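Local coordinates for protein homoserine O-acetyltransferase (Bacillus anthracis str. 'Ames Ancestor', PDB 3I1I) that probably transfers an acetyl group from acetyl-CoA to the hydroxyl of L-homoserine, a step towards methionine, at residues M4-E16 with T24-T36. Sequence-based numbering, arbitrary orientation. Where two conformers were deposited one is given.
Sequences MQIVKKEKFILKE and TIPVQMGYETYGT
E32 OE2 is gripped by two hydrogen bonds, and V7 CG1 rests 3.4 Å from this E32 oxygen across the contact. Y34 OH donates to E32 OE2 (2.7 Å), coming in from above the carboxylate plane. H56 ND1 makes the second bond to OE2, while the other oxygen of E32, OE1, is held by S55 OG and Y61 OH. V7 CG2 meets the edge of the Y34 ring in its plane, 3.5 Å from Y34 CE1. With V7 CG1 anti to the backbone N (chi1 170°), the two methyls divide between carboxylate and ring. Nearby, residue M4 is a selenomethionine, and its selenium lies obliquely to the Y34 ring in a Met-aromatic contact.

From E10 to L14 the chain runs antiparallel to V27-Y31. Three hydrogen-bonded pairs, E10-Y31, F12-M29 and L14-V27, each close with two backbone bonds. L14 N to V27 O is nearly straight, at 2.8 Å and 174°. Y31 chi1 of 68° places CG between its backbone N and carbonyl carbon and carries the ring across to E10. E10 CB sits over one face of the Y31 ring, 3.6 Å from its centroid, as a CH-pi contact. F12 CB lies 4.0 Å from Y31 CE2, and L14 CB packs alongside V27 CG2. On the sheet face that carries F12, M29 and Y31, helix 129-142 packs against all three, and Y31 OH bonds to E301 of the second subunit. On the other sheet face, K11 NZ makes only a weak bond to Q28 OE1; it also bonds to H170 of the second subunit, while Q28 NE2 bonds to T106 O.

These strands form the N-terminal beta hairpin at one edge of the chain's central sheet, the antiparallel start typical of the alpha/beta hydrolase fold.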
HETATM    1  N   MSE A   4       2.152 -21.170  35.987  1.00 50.99           N
HETATM    2  CA  MSE A   4       3.546 -20.637  35.859  1.00 51.35           C
HETATM    3  C   MSE A   4       3.817 -19.570  36.873  1.00 50.13           C
HETATM    4  O   MSE A   4       2.888 -18.936  37.353  1.00 50.68           O
HETATM    5  CB  MSE A   4       3.782 -20.014  34.478  1.00 51.92           C
HETATM    6  CG  MSE A   4       4.126 -21.037  33.428  1.00 54.36           C
HETATM    7 SE   MSE A   4       5.336 -20.401  32.044  0.65 59.15          SE
HETATM    8  CE  MSE A   4       4.156 -19.220  31.075  1.00 54.97           C
ATOM      9  N   GLN A   5       5.095 -19.358  37.180  1.00 49.09           N
ATOM     10  CA  GLN A   5       5.524 -18.285  38.074  0.50 48.55           C
ATOM     11  C   GLN A   5       5.519 -16.968  37.310  1.00 47.73           C
ATOM     12  O   GLN A   5       5.778 -16.949  36.105  1.00 47.64           O
ATOM     13  CB  GLN A   5       6.944 -18.543  38.588  0.50 48.73           C
ATOM     14  CG  GLN A   5       7.179 -19.921  39.203  0.50 49.57           C
ATOM     15  CD  GLN A   5       6.608 -20.044  40.594  0.50 50.11           C
ATOM     16  OE1 GLN A   5       6.783 -19.158  41.433  0.50 49.55           O
ATOM     17  NE2 GLN A   5       5.927 -21.155  40.852  0.50 50.59           N
ATOM     18  N   ILE A   6       5.245 -15.868  37.998  1.00 45.97           N
ATOM     19  CA  ILE A   6       5.331 -14.566  37.373  1.00 44.33           C
ATOM     20  C   ILE A   6       6.704 -14.395  36.737  1.00 42.88           C
ATOM     21  O   ILE A   6       7.711 -14.840  37.290  1.00 43.59           O
ATOM     22  CB  ILE A   6       5.029 -13.463  38.371  1.00 44.43           C
ATOM     23  CG1 ILE A   6       3.512 -13.215  38.386  1.00 45.06           C
ATOM     24  CG2 ILE A   6       5.788 -12.186  38.007  1.00 43.92           C
ATOM     25  CD1 ILE A   6       2.640 -14.344  37.770  1.00 44.15           C
ATOM     26  N   VAL A   7       6.723 -13.786  35.556  1.00 40.38           N
ATOM     27  CA  VAL A   7       7.908 -13.704  34.738  1.00 38.26           C
ATOM     28  C   VAL A   7       8.664 -12.412  35.013  1.00 37.55           C
ATOM     29  O   VAL A   7       8.077 -11.349  35.150  1.00 36.46           O
ATOM     30  CB  VAL A   7       7.547 -13.779  33.215  1.00 38.43           C
ATOM     31  CG1 VAL A   7       8.789 -13.444  32.331  1.00 36.15           C
ATOM     32  CG2 VAL A   7       6.940 -15.144  32.874  1.00 35.39           C
ATOM     33  N   LYS A   8       9.981 -12.509  35.041  1.00 37.05           N
ATOM     34  CA  LYS A   8      10.816 -11.367  35.331  1.00 37.54           C
ATOM     35  C   LYS A   8      11.518 -10.936  34.059  1.00 35.71           C
ATOM     36  O   LYS A   8      12.118 -11.754  33.391  1.00 36.51           O
ATOM     37  CB  LYS A   8      11.861 -11.732  36.392  1.00 38.27           C
ATOM     38  CG  LYS A   8      12.293 -10.527  37.260  1.00 43.09           C
ATOM     39  CD  LYS A   8      13.838 -10.396  37.434  1.00 48.47           C
ATOM     40  CE  LYS A   8      14.274  -8.920  37.705  1.00 50.60           C
ATOM     41  NZ  LYS A   8      13.510  -8.270  38.855  1.00 52.75           N
ATOM     42  N   LYS A   9      11.439  -9.666  33.716  1.00 33.96           N
ATOM     43  CA  LYS A   9      12.176  -9.160  32.581  1.00 33.30           C
ATOM     44  C   LYS A   9      13.635  -8.983  32.974  1.00 33.03           C
ATOM     45  O   LYS A   9      13.926  -8.488  34.050  1.00 32.97           O
ATOM     46  CB  LYS A   9      11.594  -7.827  32.125  1.00 32.81           C
ATOM     47  CG  LYS A   9      12.140  -7.319  30.783  1.00 32.40           C
ATOM     48  CD  LYS A   9      11.386  -7.882  29.584  1.00 31.41           C
ATOM     49  CE  LYS A   9      12.041  -7.439  28.261  1.00 31.03           C
ATOM     50  NZ  LYS A   9      11.096  -7.496  27.125  1.00 30.75           N
ATOM     51  N   GLU A  10      14.543  -9.395  32.110  1.00 32.79           N
ATOM     52  CA  GLU A  10      15.970  -9.157  32.307  1.00 33.38           C
ATOM     53  C   GLU A  10      16.499  -8.312  31.163  1.00 33.19           C
ATOM     54  O   GLU A  10      15.790  -8.029  30.172  1.00 32.34           O
ATOM     55  CB  GLU A  10      16.753 -10.453  32.299  1.00 33.81           C
ATOM     56  CG  GLU A  10      16.158 -11.559  33.105  1.00 38.21           C
ATOM     57  CD  GLU A  10      16.540 -11.514  34.554  1.00 45.89           C
ATOM     58  OE1 GLU A  10      16.231 -12.539  35.223  1.00 54.24           O
ATOM     59  OE2 GLU A  10      17.124 -10.491  35.033  1.00 46.15           O
ATOM     60  N   LYS A  11      17.772  -7.959  31.283  1.00 32.82           N
ATOM     61  CA  LYS A  11      18.418  -7.069  30.337  1.00 33.04           C
ATOM     62  C   LYS A  11      19.824  -7.578  30.018  1.00 32.05           C
ATOM     63  O   LYS A  11      20.572  -7.906  30.918  1.00 32.88           O
ATOM     64  CB  LYS A  11      18.471  -5.676  30.963  1.00 33.09           C
ATOM     65  CG  LYS A  11      19.255  -4.642  30.208  1.00 36.47           C
ATOM     66  CD  LYS A  11      19.053  -3.254  30.852  1.00 41.26           C
ATOM     67  CE  LYS A  11      19.954  -2.181  30.222  1.00 43.37           C
ATOM     68  NZ  LYS A  11      19.547  -0.771  30.487  1.00 45.04           N
ATOM     69  N   PHE A  12      20.173  -7.653  28.741  1.00 31.23           N
ATOM     70  CA  PHE A  12      21.513  -7.992  28.301  1.00 30.34           C
ATOM     71  C   PHE A  12      22.083  -6.826  27.511  1.00 30.50           C
ATOM     72  O   PHE A  12      21.396  -6.247  26.669  1.00 31.02           O
ATOM     73  CB  PHE A  12      21.472  -9.237  27.432  1.00 30.03           C
ATOM     74  CG  PHE A  12      22.817  -9.640  26.867  1.00 28.53           C
ATOM     75  CD1 PHE A  12      23.832 -10.076  27.708  1.00 28.21           C
ATOM     76  CD2 PHE A  12      23.063  -9.590  25.498  1.00 26.74           C
ATOM     77  CE1 PHE A  12      25.069 -10.454  27.200  1.00 26.84           C
ATOM     78  CE2 PHE A  12      24.278  -9.997  24.967  1.00 25.89           C
ATOM     79  CZ  PHE A  12      25.299 -10.429  25.836  1.00 27.46           C
ATOM     80  N   ILE A  13      23.334  -6.483  27.789  1.00 30.56           N
ATOM     81  CA  ILE A  13      24.025  -5.345  27.177  1.00 30.30           C
ATOM     82  C   ILE A  13      25.284  -5.791  26.480  1.00 30.26           C
ATOM     83  O   ILE A  13      25.947  -6.709  26.939  1.00 29.58           O
ATOM     84  CB  ILE A  13      24.440  -4.340  28.273  1.00 31.29           C
ATOM     85  CG1 ILE A  13      23.330  -3.312  28.472  1.00 32.99           C
ATOM     86  CG2 ILE A  13      25.798  -3.657  27.989  1.00 29.24           C
ATOM     87  CD1 ILE A  13      22.571  -3.533  29.744  1.00 33.46           C
ATOM     88  N   LEU A  14      25.588  -5.157  25.355  1.00 30.66           N
ATOM     89  CA  LEU A  14      26.914  -5.237  24.746  1.00 30.94           C
ATOM     90  C   LEU A  14      27.423  -3.810  24.575  1.00 31.11           C
ATOM     91  O   LEU A  14      26.714  -2.921  24.121  1.00 30.72           O
ATOM     92  CB  LEU A  14      26.890  -5.971  23.428  1.00 30.72           C
ATOM     93  CG  LEU A  14      26.538  -7.468  23.501  1.00 32.24           C
ATOM     94  CD1 LEU A  14      26.113  -7.975  22.111  1.00 31.07           C
ATOM     95  CD2 LEU A  14      27.701  -8.339  24.042  1.00 28.96           C
ATOM     96  N   LYS A  15      28.649  -3.597  25.021  1.00 31.57           N
ATOM     97  CA  LYS A  15      29.237  -2.278  25.029  1.00 31.52           C
ATOM     98  C   LYS A  15      29.522  -1.861  23.600  1.00 31.02           C
ATOM     99  O   LYS A  15      29.418  -0.686  23.262  1.00 30.12           O
ATOM    100  CB  LYS A  15      30.525  -2.269  25.850  1.00 31.69           C
ATOM    101  CG  LYS A  15      30.319  -2.255  27.352  1.00 33.01           C
ATOM    102  CD  LYS A  15      31.648  -2.325  28.054  1.00 34.21           C
ATOM    103  CE  LYS A  15      31.562  -2.056  29.546  1.00 36.57           C
ATOM    104  NZ  LYS A  15      32.757  -2.686  30.214  1.00 37.98           N
ATOM    105  N   GLU A  16      29.916  -2.835  22.793  1.00 30.90           N
ATOM    106  CA  GLU A  16      30.042  -2.649  21.373  1.00 31.76           C
ATOM    107  C   GLU A  16      29.597  -3.914  20.657  1.00 31.65           C
ATOM    108  O   GLU A  16      30.085  -5.006  20.968  1.00 32.33           O
ATOM    109  CB  GLU A  16      31.501  -2.357  20.983  1.00 32.60           C
ATOM    110  CG  GLU A  16      32.101  -1.040  21.505  1.00 33.57           C
ATOM    111  CD  GLU A  16      31.300   0.218  21.124  1.00 35.42           C
ATOM    112  OE1 GLU A  16      30.496   0.198  20.164  1.00 32.66           O
ATOM    113  OE2 GLU A  16      31.492   1.240  21.820  1.00 37.33           O
ATOM    114  N   THR A  24      29.514  -0.357  14.132  1.00 29.48           N
ATOM    115  CA  THR A  24      29.715  -0.784  15.515  1.00 28.98           C
ATOM    116  C   THR A  24      29.085   0.212  16.479  1.00 28.87           C
ATOM    117  O   THR A  24      29.430   1.383  16.448  1.00 30.19           O
ATOM    118  CB  THR A  24      31.226  -1.033  15.840  1.00 29.17           C
ATOM    119  OG1 THR A  24      31.734  -2.066  14.972  1.00 29.91           O
ATOM    120  CG2 THR A  24      31.423  -1.477  17.292  1.00 26.42           C
ATOM    121  N   ILE A  25      28.127  -0.236  17.295  1.00 27.55           N
ATOM    122  CA  ILE A  25      27.502   0.626  18.284  1.00 26.84           C
ATOM    123  C   ILE A  25      27.208  -0.219  19.526  1.00 26.97           C
ATOM    124  O   ILE A  25      27.211  -1.443  19.450  1.00 26.89           O
ATOM    125  CB  ILE A  25      26.182   1.293  17.733  1.00 27.10           C
ATOM    126  CG1 ILE A  25      25.170   0.226  17.268  1.00 26.87           C
ATOM    127  CG2 ILE A  25      26.483   2.242  16.594  1.00 23.95           C
ATOM    128  CD1 ILE A  25      23.705   0.688  17.232  1.00 25.15           C
ATOM    129  N   PRO A  26      27.023   0.423  20.686  1.00 26.81           N
ATOM    130  CA  PRO A  26      26.460  -0.288  21.839  1.00 26.25           C
ATOM    131  C   PRO A  26      24.998  -0.718  21.601  1.00 26.11           C
ATOM    132  O   PRO A  26      24.201   0.034  21.023  1.00 24.44           O
ATOM    133  CB  PRO A  26      26.519   0.754  22.992  1.00 25.87           C
ATOM    134  CG  PRO A  26      27.442   1.827  22.536  1.00 26.27           C
ATOM    135  CD  PRO A  26      27.467   1.794  21.027  1.00 27.15           C
ATOM    136  N   VAL A  27      24.655  -1.896  22.103  1.00 26.00           N
ATOM    137  CA  VAL A  27      23.300  -2.423  22.000  1.00 26.24           C
ATOM    138  C   VAL A  27      22.858  -3.026  23.335  1.00 26.98           C
ATOM    139  O   VAL A  27      23.688  -3.448  24.134  1.00 27.45           O
ATOM    140  CB  VAL A  27      23.232  -3.535  20.915  1.00 26.09           C
ATOM    141  CG1 VAL A  27      23.648  -2.985  19.522  1.00 25.01           C
ATOM    142  CG2 VAL A  27      24.102  -4.660  21.301  1.00 23.61           C
ATOM    143  N   GLN A  28      21.549  -3.065  23.551  1.00 27.04           N
ATOM    144  CA  GLN A  28      20.939  -3.778  24.670  1.00 27.18           C
ATOM    145  C   GLN A  28      19.788  -4.613  24.117  1.00 27.05           C
ATOM    146  O   GLN A  28      19.291  -4.356  23.034  1.00 26.51           O
ATOM    147  CB  GLN A  28      20.390  -2.813  25.705  1.00 27.33           C
ATOM    148  CG  GLN A  28      19.462  -1.757  25.083  1.00 30.16           C
ATOM    149  CD  GLN A  28      18.803  -0.819  26.085  1.00 31.22           C
ATOM    150  OE1 GLN A  28      19.229  -0.713  27.228  1.00 32.17           O
ATOM    151  NE2 GLN A  28      17.721  -0.155  25.649  1.00 29.98           N
HETATM  152  N   MSE A  29      19.345  -5.576  24.911  1.00 26.86           N
HETATM  153  CA  MSE A  29      18.384  -6.550  24.493  1.00 26.12           C
HETATM  154  C   MSE A  29      17.640  -7.086  25.705  1.00 25.00           C
HETATM  155  O   MSE A  29      18.231  -7.705  26.574  1.00 24.32           O
HETATM  156  CB  MSE A  29      19.111  -7.684  23.784  1.00 26.55           C
HETATM  157  CG  MSE A  29      18.190  -8.666  23.067  1.00 28.54           C
HETATM  158 SE   MSE A  29      19.227 -10.155  22.339  0.65 32.23          SE
HETATM  159  CE  MSE A  29      18.598 -10.149  20.562  1.00 37.69           C
ATOM    160  N   GLY A  30      16.335  -6.884  25.757  1.00 23.88           N
ATOM    161  CA  GLY A  30      15.570  -7.455  26.853  1.00 23.91           C
ATOM    162  C   GLY A  30      15.414  -8.937  26.662  1.00 23.12           C
ATOM    163  O   GLY A  30      15.502  -9.408  25.561  1.00 23.71           O
ATOM    164  N   TYR A  31      15.194  -9.687  27.725  1.00 22.95           N
ATOM    165  CA  TYR A  31      14.839 -11.092  27.558  1.00 22.85           C
ATOM    166  C   TYR A  31      14.132 -11.594  28.788  1.00 22.92           C
ATOM    167  O   TYR A  31      14.035 -10.882  29.790  1.00 23.49           O
ATOM    168  CB  TYR A  31      16.060 -11.967  27.279  1.00 23.19           C
ATOM    169  CG  TYR A  31      17.038 -12.123  28.424  1.00 23.81           C
ATOM    170  CD1 TYR A  31      17.012 -13.239  29.225  1.00 23.95           C
ATOM    171  CD2 TYR A  31      18.030 -11.171  28.666  1.00 25.22           C
ATOM    172  CE1 TYR A  31      17.910 -13.393  30.277  1.00 25.11           C
ATOM    173  CE2 TYR A  31      18.965 -11.334  29.717  1.00 25.84           C
ATOM    174  CZ  TYR A  31      18.894 -12.440  30.517  1.00 25.92           C
ATOM    175  OH  TYR A  31      19.784 -12.630  31.562  1.00 27.39           O
ATOM    176  N   GLU A  32      13.631 -12.817  28.706  1.00 21.65           N
ATOM    177  CA  GLU A  32      12.958 -13.401  29.828  1.00 21.73           C
ATOM    178  C   GLU A  32      13.035 -14.896  29.659  1.00 21.95           C
ATOM    179  O   GLU A  32      13.236 -15.352  28.547  1.00 22.42           O
ATOM    180  CB  GLU A  32      11.518 -12.873  29.928  1.00 21.05           C
ATOM    181  CG  GLU A  32      10.555 -13.401  28.880  1.00 20.17           C
ATOM    182  CD  GLU A  32       9.285 -12.598  28.826  1.00 20.21           C
ATOM    183  OE1 GLU A  32       9.404 -11.389  28.538  1.00 17.30           O
ATOM    184  OE2 GLU A  32       8.169 -13.179  29.048  1.00 19.17           O
ATOM    185  N   THR A  33      12.913 -15.648  30.753  1.00 22.42           N
ATOM    186  CA  THR A  33      13.105 -17.104  30.747  1.00 22.31           C
ATOM    187  C   THR A  33      11.998 -17.771  31.552  1.00 23.03           C
ATOM    188  O   THR A  33      11.379 -17.159  32.409  1.00 23.34           O
ATOM    189  CB  THR A  33      14.496 -17.529  31.350  1.00 22.94           C
ATOM    190  OG1 THR A  33      14.467 -17.425  32.791  1.00 23.55           O
ATOM    191  CG2 THR A  33      15.659 -16.673  30.786  1.00 19.44           C
ATOM    192  N   TYR A  34      11.755 -19.038  31.265  1.00 23.61           N
ATOM    193  CA  TYR A  34      10.755 -19.821  31.940  1.00 23.95           C
ATOM    194  C   TYR A  34      11.348 -21.207  32.204  1.00 24.57           C
ATOM    195  O   TYR A  34      12.181 -21.691  31.446  1.00 24.31           O
ATOM    196  CB  TYR A  34       9.479 -19.968  31.104  1.00 23.65           C
ATOM    197  CG  TYR A  34       9.128 -18.795  30.216  1.00 25.15           C
ATOM    198  CD1 TYR A  34       8.540 -17.640  30.735  1.00 24.56           C
ATOM    199  CD2 TYR A  34       9.341 -18.844  28.839  1.00 23.91           C
ATOM    200  CE1 TYR A  34       8.207 -16.548  29.903  1.00 22.36           C
ATOM    201  CE2 TYR A  34       9.003 -17.762  28.015  1.00 23.23           C
ATOM    202  CZ  TYR A  34       8.442 -16.622  28.548  1.00 23.23           C
ATOM    203  OH  TYR A  34       8.096 -15.560  27.721  1.00 22.54           O
ATOM    204  N   GLY A  35      10.908 -21.855  33.284  1.00 24.85           N
ATOM    205  CA  GLY A  35      11.487 -23.148  33.669  1.00 24.62           C
ATOM    206  C   GLY A  35      12.877 -23.034  34.289  1.00 24.72           C
ATOM    207  O   GLY A  35      13.327 -21.948  34.648  1.00 24.24           O
ATOM    208  N   THR A  36      13.557 -24.172  34.373  1.00 24.95           N
ATOM    209  CA  THR A  36      14.791 -24.304  35.114  1.00 25.28           C
ATOM    210  C   THR A  36      15.887 -24.930  34.268  1.00 25.46           C
ATOM    211  O   THR A  36      15.708 -25.998  33.669  1.00 25.29           O
ATOM    212  CB  THR A  36      14.553 -25.204  36.361  1.00 25.86           C
ATOM    213  OG1 THR A  36      13.435 -24.700  37.080  1.00 27.24           O
ATOM    214  CG2 THR A  36      15.756 -25.244  37.312  1.00 23.49           C
TER
HETATM  215  O   HOH W   1      11.030 -15.032  35.047  1.00 40.80           O